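ATP phosphoribosyltransferase regulatory subunit (Bacillus halodurans, PDB 3OD1) is predicted to act with HisG in the first step of histidine biosynthesis and may allow feedback regulation of ATP phosphoribosyltransferase activity by histidine. Local coordinates at residues Q109-R114 and P123-Q128; I46-L51 and V80-M85; N29-M34 and V318-L323; R105-S110 and L129-I134; V60-D65 and V272-Y277. All coordinates share one frame; numbering follows the deposited sequence.

Contact 1: residues Q109-R114 and P123-Q128; sequences QSNVYR and PAEFEQ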
# COMPACT_ATOMS: atom_id res chain seq x y z
N GLN B 109 -2.68 -0.24 7.40
CA GLN B 109 -1.37 0.27 7.08
C GLN B 109 -1.57 0.93 5.72
O GLN B 109 -1.77 0.26 4.70
CB GLN B 109 -0.35 -0.87 7.00
CG GLN B 109 1.04 -0.43 6.64
CD GLN B 109 2.02 -1.60 6.52
OE1 GLN B 109 1.82 -2.65 7.12
NE2 GLN B 109 3.09 -1.40 5.74
N SER B 110 -1.56 2.26 5.70
CA SER B 110 -2.03 2.98 4.53
C SER B 110 -1.33 4.31 4.35
O SER B 110 -0.95 4.97 5.32
CB SER B 110 -3.54 3.27 4.65
OG SER B 110 -4.28 2.08 4.88
N ASN B 111 -1.20 4.72 3.09
CA ASN B 111 -0.80 6.09 2.81
C ASN B 111 -1.95 7.05 3.03
O ASN B 111 -3.08 6.81 2.58
CB ASN B 111 -0.31 6.22 1.37
CG ASN B 111 0.98 5.48 1.12
OD1 ASN B 111 1.69 5.10 2.05
ND2 ASN B 111 1.31 5.28 -0.14
N VAL B 112 -1.67 8.14 3.74
CA VAL B 112 -2.63 9.23 3.87
C VAL B 112 -2.00 10.50 3.29
O VAL B 112 -0.80 10.52 2.98
CB VAL B 112 -3.05 9.44 5.35
CG1 VAL B 112 -3.80 8.21 5.85
CG2 VAL B 112 -1.84 9.69 6.21
N TYR B 113 -2.81 11.54 3.14
CA TYR B 113 -2.44 12.65 2.28
C TYR B 113 -2.73 13.99 2.93
O TYR B 113 -3.66 14.13 3.72
CB TYR B 113 -3.17 12.54 0.92
CG TYR B 113 -2.96 11.22 0.20
CD1 TYR B 113 -1.94 11.07 -0.74
CD2 TYR B 113 -3.75 10.12 0.48
CE1 TYR B 113 -1.74 9.86 -1.41
CE2 TYR B 113 -3.57 8.91 -0.17
CZ TYR B 113 -2.57 8.78 -1.11
OH TYR B 113 -2.38 7.57 -1.73
N ARG B 114 -1.90 14.97 2.60
CA ARG B 114 -2.04 16.33 3.09
C ARG B 114 -2.03 17.27 1.90
O ARG B 114 -1.46 16.95 0.84
CB ARG B 114 -0.88 16.68 4.01
CG ARG B 114 -0.81 15.83 5.25
CD ARG B 114 -1.92 16.21 6.20
NE ARG B 114 -1.88 15.42 7.42
CZ ARG B 114 -2.57 14.31 7.59
NH1 ARG B 114 -3.35 13.87 6.61
NH2 ARG B 114 -2.48 13.63 8.72
N PRO B 123 6.09 16.33 3.36
CA PRO B 123 5.49 15.40 2.39
C PRO B 123 3.96 15.48 2.40
O PRO B 123 3.35 15.61 3.46
CB PRO B 123 5.94 14.03 2.89
CG PRO B 123 6.18 14.23 4.35
CD PRO B 123 6.73 15.61 4.47
N ALA B 124 3.36 15.43 1.22
CA ALA B 124 1.91 15.46 1.10
C ALA B 124 1.34 14.04 1.06
O ALA B 124 0.13 13.85 0.89
CB ALA B 124 1.52 16.23 -0.13
N GLU B 125 2.21 13.05 1.17
CA GLU B 125 1.80 11.64 1.16
C GLU B 125 2.74 10.87 2.07
O GLU B 125 3.95 10.94 1.91
CB GLU B 125 1.88 11.03 -0.26
CG GLU B 125 1.57 9.55 -0.24
CD GLU B 125 1.62 8.87 -1.62
OE1 GLU B 125 2.09 9.49 -2.59
OE2 GLU B 125 1.19 7.70 -1.72
N PHE B 126 2.19 10.13 3.03
CA PHE B 126 3.05 9.37 3.95
C PHE B 126 2.29 8.19 4.54
O PHE B 126 1.08 8.21 4.64
CB PHE B 126 3.62 10.27 5.07
CG PHE B 126 2.56 10.92 5.92
CD1 PHE B 126 1.93 10.21 6.92
CD2 PHE B 126 2.21 12.24 5.71
CE1 PHE B 126 0.95 10.81 7.72
CE2 PHE B 126 1.24 12.84 6.49
CZ PHE B 126 0.61 12.13 7.50
N GLU B 127 3.03 7.16 4.92
CA GLU B 127 2.41 5.91 5.37
C GLU B 127 2.10 5.95 6.87
O GLU B 127 2.91 6.40 7.68
CB GLU B 127 3.33 4.71 5.04
CG GLU B 127 2.67 3.37 5.22
CD GLU B 127 3.48 2.23 4.61
OE1 GLU B 127 4.69 2.41 4.38
OE2 GLU B 127 2.88 1.15 4.37
N GLN B 128 0.90 5.51 7.23
CA GLN B 128 0.50 5.48 8.62
C GLN B 128 -0.07 4.12 8.95
O GLN B 128 -0.74 3.49 8.12
CB GLN B 128 -0.54 6.57 8.88
CG GLN B 128 -0.93 6.72 10.33
CD GLN B 128 -1.86 7.90 10.53
OE1 GLN B 128 -1.50 9.04 10.21
NE2 GLN B 128 -3.06 7.63 11.02
O HOH W 1 -3.52 11.21 9.33
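Glu125 OE2 is gripped from two sources. Asn111 ND2 gives it a weak bond across the strands at 2.9 Å, and Thr50 OG1 of the second subunit bonds it as well. The Tyr113 ring lies alongside Glu125, with CE1 3.5 Å from Glu125 CD, and its OH reaches the same Thr50. On this face a second polar pair forms. Gln109 NE2 donates to Glu127 OE2 at 2.9 Å, fairly straight at 163°. The donor comes from above the carboxylate plane, while the acceptor lies in the amide plane of Gln109. Glu127 CG is anti to the backbone N (chi1 -169°) and the chain runs on extended; OE1 forms a salt bridge with Lys27. An alanine in place of Glu127 would probably leave Lys27 without its charge partner and the Gln109 amide freer to turn. The other face carries Val112, Phe126 and Gln128. Val112 CG2 packs on Phe126 CE1 at 3.4 Å. Phe126 CZ sits over one face of the Arg114 guanidinium, and the two planes are nearly perpendicular (82°). Arg114 NH1 donates to Tyr113 O at 2.9 Å and also bonds Pro83 O. A water accepts from Arg114 NH2 and donates to Gln128 OE1, while Gln128 NE2 bonds Tyr108 OH. Antiparallel backbone bonds join Ser110 to Gln128 and Val112 to Phe126. The hairpin is consistent with motif 2 of class II aminoacyl-tRNA synthetases, two antiparallel strands joined by a loop. Helix 21-40 touches Gln109, helix 320-327 touches Phe126 and Glu127, and strand 313-319 flanks strand 125-134 in the sheet.

Contact 2: residues I46-L51 and V80-M85; sequences IETPTL and VLRPDM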
# COMPACT_ATOMS: atom_id res chain seq x y z
N ILE B 46 -7.99 -3.87 7.42
CA ILE B 46 -8.89 -3.58 6.31
C ILE B 46 -8.21 -2.61 5.36
O ILE B 46 -7.09 -2.14 5.64
CB ILE B 46 -10.26 -3.01 6.79
CG1 ILE B 46 -10.07 -1.91 7.85
CG2 ILE B 46 -11.14 -4.13 7.32
CD1 ILE B 46 -9.59 -0.57 7.27
N GLU B 47 -8.86 -2.34 4.23
CA GLU B 47 -8.46 -1.20 3.40
C GLU B 47 -9.68 -0.40 2.97
O GLU B 47 -10.80 -0.93 2.89
CB GLU B 47 -7.63 -1.63 2.19
CG GLU B 47 -6.31 -2.27 2.61
CD GLU B 47 -5.46 -2.79 1.44
OE1 GLU B 47 -6.02 -3.12 0.37
OE2 GLU B 47 -4.22 -2.88 1.61
N THR B 48 -9.48 0.89 2.74
CA THR B 48 -10.54 1.77 2.25
C THR B 48 -9.98 2.48 1.02
O THR B 48 -8.78 2.35 0.73
CB THR B 48 -10.91 2.82 3.32
OG1 THR B 48 -9.74 3.56 3.67
CG2 THR B 48 -11.49 2.15 4.57
N PRO B 49 -10.82 3.23 0.29
CA PRO B 49 -10.36 3.79 -0.98
C PRO B 49 -9.43 4.97 -0.80
O PRO B 49 -9.38 5.60 0.26
CB PRO B 49 -11.66 4.30 -1.64
CG PRO B 49 -12.77 3.57 -0.91
CD PRO B 49 -12.27 3.44 0.50
N THR B 50 -8.71 5.29 -1.87
CA THR B 50 -7.83 6.43 -1.88
C THR B 50 -8.64 7.73 -1.85
O THR B 50 -8.19 8.73 -1.30
CB THR B 50 -6.92 6.38 -3.11
OG1 THR B 50 -6.10 5.21 -3.03
CG2 THR B 50 -6.04 7.62 -3.18
N LEU B 51 -9.83 7.71 -2.43
CA LEU B 51 -10.66 8.90 -2.53
C LEU B 51 -11.92 8.78 -1.68
O LEU B 51 -12.63 7.77 -1.74
CB LEU B 51 -11.08 9.13 -3.98
CG LEU B 51 -9.95 9.53 -4.93
CD1 LEU B 51 -10.35 9.29 -6.38
CD2 LEU B 51 -9.58 10.98 -4.72
N VAL B 80 -11.55 14.28 -1.52
CA VAL B 80 -10.26 14.39 -0.86
C VAL B 80 -9.50 13.09 -1.07
O VAL B 80 -10.10 12.02 -1.17
CB VAL B 80 -10.40 14.66 0.66
CG1 VAL B 80 -11.15 15.95 0.90
CG2 VAL B 80 -11.08 13.50 1.36
N LEU B 81 -8.18 13.20 -1.17
CA LEU B 81 -7.30 12.06 -0.96
C LEU B 81 -7.36 11.82 0.53
O LEU B 81 -7.19 12.75 1.31
CB LEU B 81 -5.88 12.39 -1.43
CG LEU B 81 -5.73 12.56 -2.95
CD1 LEU B 81 -4.30 12.94 -3.38
CD2 LEU B 81 -6.17 11.28 -3.68
N ARG B 82 -7.63 10.59 0.95
CA ARG B 82 -7.92 10.35 2.36
C ARG B 82 -6.89 10.97 3.31
O ARG B 82 -5.67 10.70 3.23
CB ARG B 82 -8.08 8.87 2.65
CG ARG B 82 -6.89 8.08 2.27
CD ARG B 82 -6.83 6.80 3.03
NE ARG B 82 -5.69 6.01 2.58
CZ ARG B 82 -5.78 4.96 1.78
NH1 ARG B 82 -6.96 4.55 1.36
NH2 ARG B 82 -4.69 4.31 1.44
N PRO B 83 -7.38 11.81 4.23
CA PRO B 83 -6.52 12.48 5.20
C PRO B 83 -6.12 11.56 6.36
O PRO B 83 -5.09 11.80 7.00
CB PRO B 83 -7.41 13.64 5.69
CG PRO B 83 -8.80 13.19 5.44
CD PRO B 83 -8.73 12.39 4.18
N ASP B 84 -6.93 10.54 6.63
CA ASP B 84 -6.69 9.65 7.76
C ASP B 84 -7.44 8.33 7.55
O ASP B 84 -8.23 8.22 6.62
CB ASP B 84 -7.16 10.31 9.06
CG ASP B 84 -8.68 10.52 9.09
OD1 ASP B 84 -9.19 11.42 8.38
OD2 ASP B 84 -9.39 9.79 9.81
N MSE B 85 -7.22 7.36 8.42
CA MSE B 85 -7.96 6.09 8.32
C MSE B 85 -9.12 5.96 9.32
O MSE B 85 -9.96 5.07 9.18
CB MSE B 85 -7.00 4.90 8.44
CG MSE B 85 -6.23 4.61 7.12
SE MSE B 85 -7.43 4.28 5.61
CE MSE B 85 -8.26 2.61 6.21
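Met85, present as selenomethionine, reaches tip to tip with Thr48 and overlaps the end of Ile46. Its chain is bent at chi2 and chi3. CE lies 3.6 Å from Ile46 CD1, as the two side chains slide past each other in opposite directions. The methyl CE also lies 3.7 Å from Thr48 CG2. Arg82 carries the polar part of the contact. Its CG sits between the backbone N and the carbonyl carbon (chi1 58°), and the chain then runs extended to NE. NH1 reaches Thr48 O and Pro49 O, both at 2.9 Å, through two weak bonds at the guanidinium edge. NE bonds Asn111 O on strand 104-113. The backbone helps: Arg82 N donates to Thr50 O at 3.0 Å and 159°. A leucine in place of Arg82 would probably leave the carbonyls of Thr48, Pro49 and Asn111 without these donors and let the 46-51 loop shift. Further on, Leu51 CD2 meets Leu81 CD2 at 3.6 Å, and Thr50 CG2 packs on Leu81 CD2 at 3.7 Å. Thr50 OG1 turns to Glu125 and Tyr113 of the second subunit. The 46-51 loop, with Pro49 packed on Asp18 of that subunit, is consistent with motif 1, the dimer-interface element of class II synthetases. The Leu-Arg-Pro-Asp run of 81-84 resembles the Leu-Arg-Pro-Glu segment of histidyl-tRNA synthetases.

Contact 3: residues N29-M34 and V318-L323; sequences NICDQM and VRIDLL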
# COMPACT_ATOMS: atom_id res chain seq x y z
N ASN B 29 10.21 -4.18 6.99
CA ASN B 29 10.48 -5.00 8.16
C ASN B 29 9.83 -4.41 9.41
O ASN B 29 9.19 -5.13 10.19
CB ASN B 29 11.98 -5.16 8.41
CG ASN B 29 12.28 -5.82 9.76
OD1 ASN B 29 11.85 -6.95 10.02
ND2 ASN B 29 12.99 -5.11 10.63
N ILE B 30 10.01 -3.11 9.60
CA ILE B 30 9.40 -2.41 10.74
C ILE B 30 7.87 -2.59 10.77
O ILE B 30 7.31 -3.01 11.78
CB ILE B 30 9.81 -0.92 10.79
CG1 ILE B 30 11.29 -0.81 11.17
CG2 ILE B 30 8.93 -0.12 11.75
CD1 ILE B 30 11.88 0.57 11.01
N CYS B 31 7.21 -2.31 9.65
CA CYS B 31 5.75 -2.42 9.60
C CYS B 31 5.25 -3.84 9.81
O CYS B 31 4.24 -4.06 10.49
CB CYS B 31 5.21 -1.89 8.28
SG CYS B 31 5.50 -0.14 8.08
N ASP B 32 5.96 -4.81 9.23
CA ASP B 32 5.61 -6.22 9.38
C ASP B 32 5.69 -6.67 10.84
O ASP B 32 4.85 -7.44 11.29
CB ASP B 32 6.48 -7.10 8.51
CG ASP B 32 6.14 -6.99 7.02
OD1 ASP B 32 5.20 -6.24 6.64
OD2 ASP B 32 6.84 -7.65 6.24
N GLN B 33 6.68 -6.18 11.57
CA GLN B 33 6.76 -6.48 13.00
C GLN B 33 5.57 -5.90 13.75
O GLN B 33 4.97 -6.57 14.60
CB GLN B 33 8.08 -5.97 13.57
CG GLN B 33 9.29 -6.74 13.03
CD GLN B 33 9.24 -8.21 13.42
OE1 GLN B 33 8.85 -8.55 14.54
NE2 GLN B 33 9.62 -9.09 12.50
N MSE B 34 5.20 -4.66 13.44
CA MSE B 34 4.06 -4.05 14.11
C MSE B 34 2.75 -4.72 13.76
O MSE B 34 1.91 -4.94 14.65
CB MSE B 34 4.00 -2.54 13.85
CG MSE B 34 5.22 -1.79 14.37
SE MSE B 34 5.00 0.12 14.31
CE MSE B 34 3.55 0.29 15.61
N VAL B 318 0.45 5.54 13.95
CA VAL B 318 1.90 5.66 13.96
C VAL B 318 2.38 6.20 12.62
O VAL B 318 2.01 5.67 11.58
CB VAL B 318 2.56 4.29 14.18
CG1 VAL B 318 4.10 4.43 14.18
CG2 VAL B 318 2.06 3.66 15.49
N ARG B 319 3.19 7.26 12.65
CA ARG B 319 3.84 7.80 11.45
C ARG B 319 5.07 6.98 11.11
O ARG B 319 6.08 7.08 11.79
CB ARG B 319 4.27 9.25 11.67
CG ARG B 319 3.18 10.28 11.46
CD ARG B 319 2.91 10.46 9.98
NE ARG B 319 4.11 10.81 9.21
CZ ARG B 319 4.47 12.05 8.89
NH1 ARG B 319 5.57 12.26 8.18
NH2 ARG B 319 3.74 13.10 9.27
N ILE B 320 4.98 6.18 10.05
CA ILE B 320 6.00 5.19 9.73
C ILE B 320 7.34 5.83 9.39
O ILE B 320 8.39 5.38 9.83
CB ILE B 320 5.56 4.27 8.57
CG1 ILE B 320 4.28 3.51 8.95
CG2 ILE B 320 6.67 3.31 8.19
CD1 ILE B 320 4.47 2.60 10.11
N ASP B 321 7.30 6.89 8.59
CA ASP B 321 8.55 7.52 8.18
C ASP B 321 9.29 8.11 9.38
O ASP B 321 10.51 8.04 9.46
CB ASP B 321 8.33 8.53 7.03
CG ASP B 321 7.17 9.49 7.29
OD1 ASP B 321 7.02 10.43 6.48
OD2 ASP B 321 6.41 9.31 8.27
N LEU B 322 8.54 8.67 10.33
CA LEU B 322 9.14 9.22 11.53
C LEU B 322 9.71 8.09 12.38
O LEU B 322 10.75 8.25 13.02
CB LEU B 322 8.11 10.02 12.33
CG LEU B 322 7.59 11.31 11.68
CD1 LEU B 322 6.53 12.02 12.54
CD2 LEU B 322 8.74 12.27 11.37
N LEU B 323 9.03 6.95 12.39
CA LEU B 323 9.50 5.82 13.18
C LEU B 323 10.80 5.24 12.59
O LEU B 323 11.74 4.94 13.32
CB LEU B 323 8.41 4.73 13.28
CG LEU B 323 8.81 3.44 13.99
CD1 LEU B 323 9.36 3.73 15.41
CD2 LEU B 323 7.62 2.46 14.04
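No flat group enters the packing of Ile30, Cys31 and Met34 on Val318, Ile320 and Leu323; the guanidinium of Arg319 lies beside it. Leu322 CD1 stands over the centre of one guanidinium face, 4.2 Å above the plane. Asp321 lies at the edge and is gripped side-on by two nitrogens. Arg319 NE donates to the syn lone pair of Asp321 OD2 at 2.9 Å. NH1 bonds Asp321 OD1, also at 2.9 Å, in a salt bridge. Arg319 makes a cation-pi contact with Phe126 as well. This arginine is the N-cap residue, so the ion pair sits at the first turn of helix 320-327. The step from strand 313-319 into that helix is consistent with motif 3 of class II synthetases, and helix 21-40 probably corresponds to the long helix of motif 1. The two elements meet through apolar atoms alone. Cys31 SG rests against Ile320, 3.6 Å from CD1. Leu323 CD2 is shared: it lies 3.7 Å from Ile30 CG2 and 3.5 Å from the selenium SE of Met34. Met34 bends at its last torsion, chi3 65°, which turns CE toward Val318. There CE and Val318 CG2 meet tip to tip at 3.7 Å. Leu129 of strand 125-134 closes in on Cys31, Met34 and Ile320, and helix 139-155 touches Met34 and Leu323 through Leu153.

Contact 4: residues R105-S110 and L129-I134; sequences RLAYQS and LGVELI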
# COMPACT_ATOMS: atom_id res chain seq x y z
N ARG B 105 -12.47 -4.42 16.35
CA ARG B 105 -11.05 -4.16 16.42
C ARG B 105 -10.49 -4.24 15.01
O ARG B 105 -10.38 -5.33 14.42
CB ARG B 105 -10.36 -5.17 17.34
CG ARG B 105 -10.62 -4.91 18.83
CD ARG B 105 -10.12 -6.02 19.70
NE ARG B 105 -10.15 -5.63 21.10
CZ ARG B 105 -11.23 -5.72 21.87
NH1 ARG B 105 -12.37 -6.19 21.38
NH2 ARG B 105 -11.17 -5.31 23.13
N LEU B 106 -10.16 -3.08 14.46
CA LEU B 106 -9.75 -2.99 13.08
C LEU B 106 -8.40 -2.30 13.01
O LEU B 106 -8.04 -1.54 13.92
CB LEU B 106 -10.81 -2.23 12.27
CG LEU B 106 -12.18 -2.91 12.19
CD1 LEU B 106 -13.24 -1.94 11.69
CD2 LEU B 106 -12.15 -4.12 11.28
N ALA B 107 -7.67 -2.57 11.93
CA ALA B 107 -6.30 -2.07 11.79
C ALA B 107 -6.04 -1.68 10.35
O ALA B 107 -6.79 -2.07 9.44
CB ALA B 107 -5.26 -3.15 12.22
N TYR B 108 -4.98 -0.91 10.12
CA TYR B 108 -4.66 -0.48 8.77
C TYR B 108 -3.17 -0.21 8.64
O TYR B 108 -2.49 0.01 9.63
CB TYR B 108 -5.44 0.79 8.41
CG TYR B 108 -5.14 1.93 9.36
CD1 TYR B 108 -5.86 2.09 10.53
CD2 TYR B 108 -4.10 2.83 9.09
CE1 TYR B 108 -5.59 3.15 11.42
CE2 TYR B 108 -3.81 3.88 9.97
CZ TYR B 108 -4.56 4.04 11.13
OH TYR B 108 -4.27 5.07 12.01
N GLN B 109 -2.68 -0.24 7.40
CA GLN B 109 -1.37 0.27 7.08
C GLN B 109 -1.57 0.93 5.72
O GLN B 109 -1.77 0.26 4.70
CB GLN B 109 -0.35 -0.87 7.00
CG GLN B 109 1.04 -0.43 6.64
CD GLN B 109 2.02 -1.60 6.52
OE1 GLN B 109 1.82 -2.65 7.12
NE2 GLN B 109 3.09 -1.40 5.74
N SER B 110 -1.56 2.26 5.70
CA SER B 110 -2.03 2.98 4.53
C SER B 110 -1.33 4.31 4.35
O SER B 110 -0.95 4.97 5.32
CB SER B 110 -3.54 3.27 4.65
OG SER B 110 -4.28 2.08 4.88
N LEU B 129 0.21 3.66 10.16
CA LEU B 129 -0.26 2.36 10.60
C LEU B 129 -0.90 2.51 11.98
O LEU B 129 -0.44 3.29 12.81
CB LEU B 129 0.93 1.39 10.58
CG LEU B 129 0.95 -0.01 11.18
CD1 LEU B 129 2.18 -0.74 10.64
CD2 LEU B 129 1.02 0.07 12.70
N GLY B 130 -1.99 1.80 12.23
CA GLY B 130 -2.67 1.93 13.50
C GLY B 130 -3.88 1.03 13.63
O GLY B 130 -4.08 0.14 12.80
N VAL B 131 -4.67 1.29 14.67
CA VAL B 131 -5.85 0.49 15.01
C VAL B 131 -6.97 1.38 15.49
O VAL B 131 -6.74 2.50 15.98
CB VAL B 131 -5.55 -0.50 16.17
CG1 VAL B 131 -4.35 -1.38 15.85
CG2 VAL B 131 -5.30 0.26 17.49
N GLU B 132 -8.20 0.88 15.36
CA GLU B 132 -9.38 1.50 15.97
C GLU B 132 -10.07 0.41 16.77
O GLU B 132 -10.23 -0.72 16.29
CB GLU B 132 -10.35 2.01 14.89
CG GLU B 132 -9.70 2.84 13.80
CD GLU B 132 -9.11 4.14 14.32
OE1 GLU B 132 -9.42 4.54 15.46
OE2 GLU B 132 -8.32 4.76 13.57
N LEU B 133 -10.45 0.73 18.00
CA LEU B 133 -11.20 -0.17 18.84
C LEU B 133 -12.52 0.53 19.15
O LEU B 133 -12.55 1.53 19.87
CB LEU B 133 -10.43 -0.51 20.12
CG LEU B 133 -11.21 -1.02 21.34
CD1 LEU B 133 -12.09 -2.21 20.99
CD2 LEU B 133 -10.25 -1.39 22.47
N ILE B 134 -13.59 0.05 18.55
CA ILE B 134 -14.83 0.82 18.50
C ILE B 134 -15.94 0.13 19.26
O ILE B 134 -16.19 -1.05 19.08
CB ILE B 134 -15.29 1.02 17.05
CG1 ILE B 134 -14.22 1.76 16.25
CG2 ILE B 134 -16.61 1.81 17.02
CD1 ILE B 134 -14.34 1.53 14.76
O HOH W 2 -5.79 5.39 14.00
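Leu129 faces Gln109 in a non-hydrogen-bonded pair, and its CD1 lies 4.0 Å from Gln109 OE1. Gly130 comes next, in a hydrogen-bonded pair with Tyr108: Tyr108 N donates to Gly130 O, and Gly130 N to Tyr108 O. The Tyr108 ring folds across the neighbouring strand because CG sits between the backbone N and the carbonyl carbon (chi1 59°). Gly130 lies over one ring face, with CA 4.0 Å from the ring centroid, a CH-pi contact. A side chain at this position would run into Tyr108 OH. Val131 is on the Leu129 face, where CG1 packs loosely on Ala107 CB at 4.1 Å. Glu132 pairs with Leu106 through two backbone bonds. Its chain bends at chi2 (-65°), which sets CD; OE2 takes a bond from a water at 2.6 Å, and that water accepts from Tyr108 OH at 2.5 Å. Glu132 also bonds Tyr300 and Thr86, while Tyr108 OH bonds Gln128 NE2. Leu133 returns to the Val131 face. Its CD1 stands over the centre of the Arg105 guanidinium, 3.7 Å above the plane. The guanidinium nitrogens bond Glu144, in a salt bridge, and Gln368 of the second subunit. Strands 104-113 and 125-134 are antiparallel neighbours in the large mixed sheet of the class II synthetase-like core. Both oxygens of the buried Glu132 have hydrogen-bond partners, which would probably hold the carboxylate in place.

Contact 5: residues V60-D65 and V272-Y277; sequences VSAILD and VLHMSY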
# COMPACT_ATOMS: atom_id res chain seq x y z
N VAL B 60 -15.52 15.46 8.53
CA VAL B 60 -15.55 14.90 9.88
C VAL B 60 -14.19 14.37 10.32
O VAL B 60 -14.02 13.90 11.44
CB VAL B 60 -16.64 13.82 10.05
CG1 VAL B 60 -18.00 14.41 9.78
CG2 VAL B 60 -16.36 12.63 9.12
N SER B 61 -13.22 14.44 9.42
CA SER B 61 -11.84 14.06 9.74
C SER B 61 -11.25 14.98 10.81
O SER B 61 -11.63 16.15 10.92
CB SER B 61 -10.97 14.13 8.48
OG SER B 61 -9.61 13.98 8.80
N ALA B 62 -10.31 14.44 11.59
CA ALA B 62 -9.59 15.23 12.59
C ALA B 62 -8.62 16.21 11.93
O ALA B 62 -8.20 17.19 12.54
CB ALA B 62 -8.84 14.32 13.55
N ILE B 63 -8.27 15.93 10.68
CA ILE B 63 -7.36 16.78 9.91
C ILE B 63 -8.04 18.09 9.55
O ILE B 63 -9.17 18.09 9.07
CB ILE B 63 -6.89 16.05 8.63
CG1 ILE B 63 -6.38 14.66 8.99
CG2 ILE B 63 -5.78 16.84 7.93
CD1 ILE B 63 -5.38 14.65 10.14
N LEU B 64 -7.35 19.20 9.80
CA LEU B 64 -7.95 20.53 9.60
C LEU B 64 -8.23 20.76 8.14
O LEU B 64 -7.50 20.27 7.27
CB LEU B 64 -7.02 21.62 10.13
CG LEU B 64 -7.24 22.07 11.57
CD1 LEU B 64 -7.90 20.97 12.40
CD2 LEU B 64 -5.93 22.53 12.19
N ASP B 65 -9.29 21.50 7.86
CA ASP B 65 -9.73 21.70 6.49
C ASP B 65 -8.60 22.20 5.57
O ASP B 65 -8.48 21.76 4.43
CB ASP B 65 -10.90 22.68 6.46
CG ASP B 65 -11.61 22.70 5.13
OD1 ASP B 65 -12.50 21.85 4.90
OD2 ASP B 65 -11.27 23.57 4.31
N VAL B 272 -3.07 18.84 24.50
CA VAL B 272 -4.27 19.08 23.72
C VAL B 272 -3.96 18.71 22.27
O VAL B 272 -3.17 19.40 21.61
CB VAL B 272 -4.71 20.56 23.78
CG1 VAL B 272 -5.85 20.84 22.77
CG2 VAL B 272 -5.10 20.96 25.21
N LEU B 273 -4.54 17.62 21.77
CA LEU B 273 -4.16 17.12 20.44
C LEU B 273 -4.99 17.79 19.34
O LEU B 273 -4.64 17.73 18.17
CB LEU B 273 -4.31 15.59 20.36
CG LEU B 273 -3.32 14.67 21.11
CD1 LEU B 273 -3.64 13.21 20.84
CD2 LEU B 273 -1.88 14.95 20.70
N HIS B 274 -6.08 18.43 19.73
CA HIS B 274 -7.05 18.94 18.78
C HIS B 274 -8.00 19.84 19.55
O HIS B 274 -8.21 19.64 20.74
CB HIS B 274 -7.79 17.76 18.15
CG HIS B 274 -8.50 18.09 16.87
ND1 HIS B 274 -9.68 18.81 16.85
CD2 HIS B 274 -8.22 17.79 15.58
CE1 HIS B 274 -10.09 18.94 15.59
NE2 HIS B 274 -9.21 18.33 14.81
N MSE B 275 -8.57 20.84 18.89
CA MSE B 275 -9.48 21.74 19.59
C MSE B 275 -10.83 21.10 19.95
O MSE B 275 -11.48 21.55 20.90
CB MSE B 275 -9.68 23.05 18.81
CG MSE B 275 -8.42 23.89 18.68
SE MSE B 275 -7.81 24.59 20.40
CE MSE B 275 -9.24 25.90 20.72
N SER B 276 -11.25 20.06 19.24
CA SER B 276 -12.58 19.49 19.49
C SER B 276 -12.73 17.98 19.30
O SER B 276 -13.58 17.34 19.91
CB SER B 276 -13.61 20.19 18.60
OG SER B 276 -13.20 20.13 17.24
N TYR B 277 -11.90 17.42 18.44
CA TYR B 277 -12.09 16.05 17.96
C TYR B 277 -12.02 14.98 19.05
O TYR B 277 -12.87 14.10 19.11
CB TYR B 277 -11.06 15.79 16.88
CG TYR B 277 -11.06 14.43 16.26
CD1 TYR B 277 -11.83 14.15 15.13
CD2 TYR B 277 -10.22 13.43 16.75
CE1 TYR B 277 -11.81 12.91 14.53
CE2 TYR B 277 -10.18 12.17 16.15
CZ TYR B 277 -10.98 11.93 15.04
OH TYR B 277 -10.96 10.69 14.42
O HOH W 3 -10.40 11.37 11.92
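One direct polar bond links the loops: His274 NE2 donates to Ala62 O at 2.7 Å. It is weak, with an N-H...O angle of 129°, although the oxygen lies in the ring plane at its edge. The other ring nitrogen, ND1, accepts from Ser276 N at 3.1 Å, nearly straight (171°) and in plane. The two bonds, one of them weak, would probably limit rotation of the imidazole. Within 60-65, Ser61 OG accepts from Ile63 N at 3.0 Å, an ST turn, and also bonds Asp84. A water adds a second polar link between the loops. It accepts from Ala62 N at 3.1 Å and lies 2.7 Å from Tyr277 OH. The packing contacts centre on Ala62, whose CB sits over the middle of the Tyr277 ring in a CH-pi contact. Val60 O lies at the edge of that ring, in its plane. Tyr277 CB in turn covers one face of the His274 ring. Leu64 CD1 comes within 3.8 Å of His274 NE2. The contact joins the loop after helix 54-60 to the loop before strand 281-286. The Tyr-Tyr-Thr-Gly run that starts at Tyr277 resembles the one in histidyl-tRNA synthetases, where this segment borders the histidine pocket.

In the fold
All five contacts belong to the class II synthetase-like core. Contacts 1 and 4 are two ends of one hairpin, strands 104-113 and 125-134, with centres about 15 Å apart. Contact 2 comes before them in sequence and touches both. Contact 3 brings the start and end of the core together. Its strand 313-319 lies next to 125-134 in the nine-stranded sheet, and contacts 1, 2, 4 and 5 fall between its segments in sequence. Contact 5 is about 24 Å from contact 3, between centres, and meets contact 2 through Ser61 and Asp84. Contacts 1, 2, 4 and 5 also touch the second subunit, and Thr50 bonds Glu125 and Tyr113 across the interface.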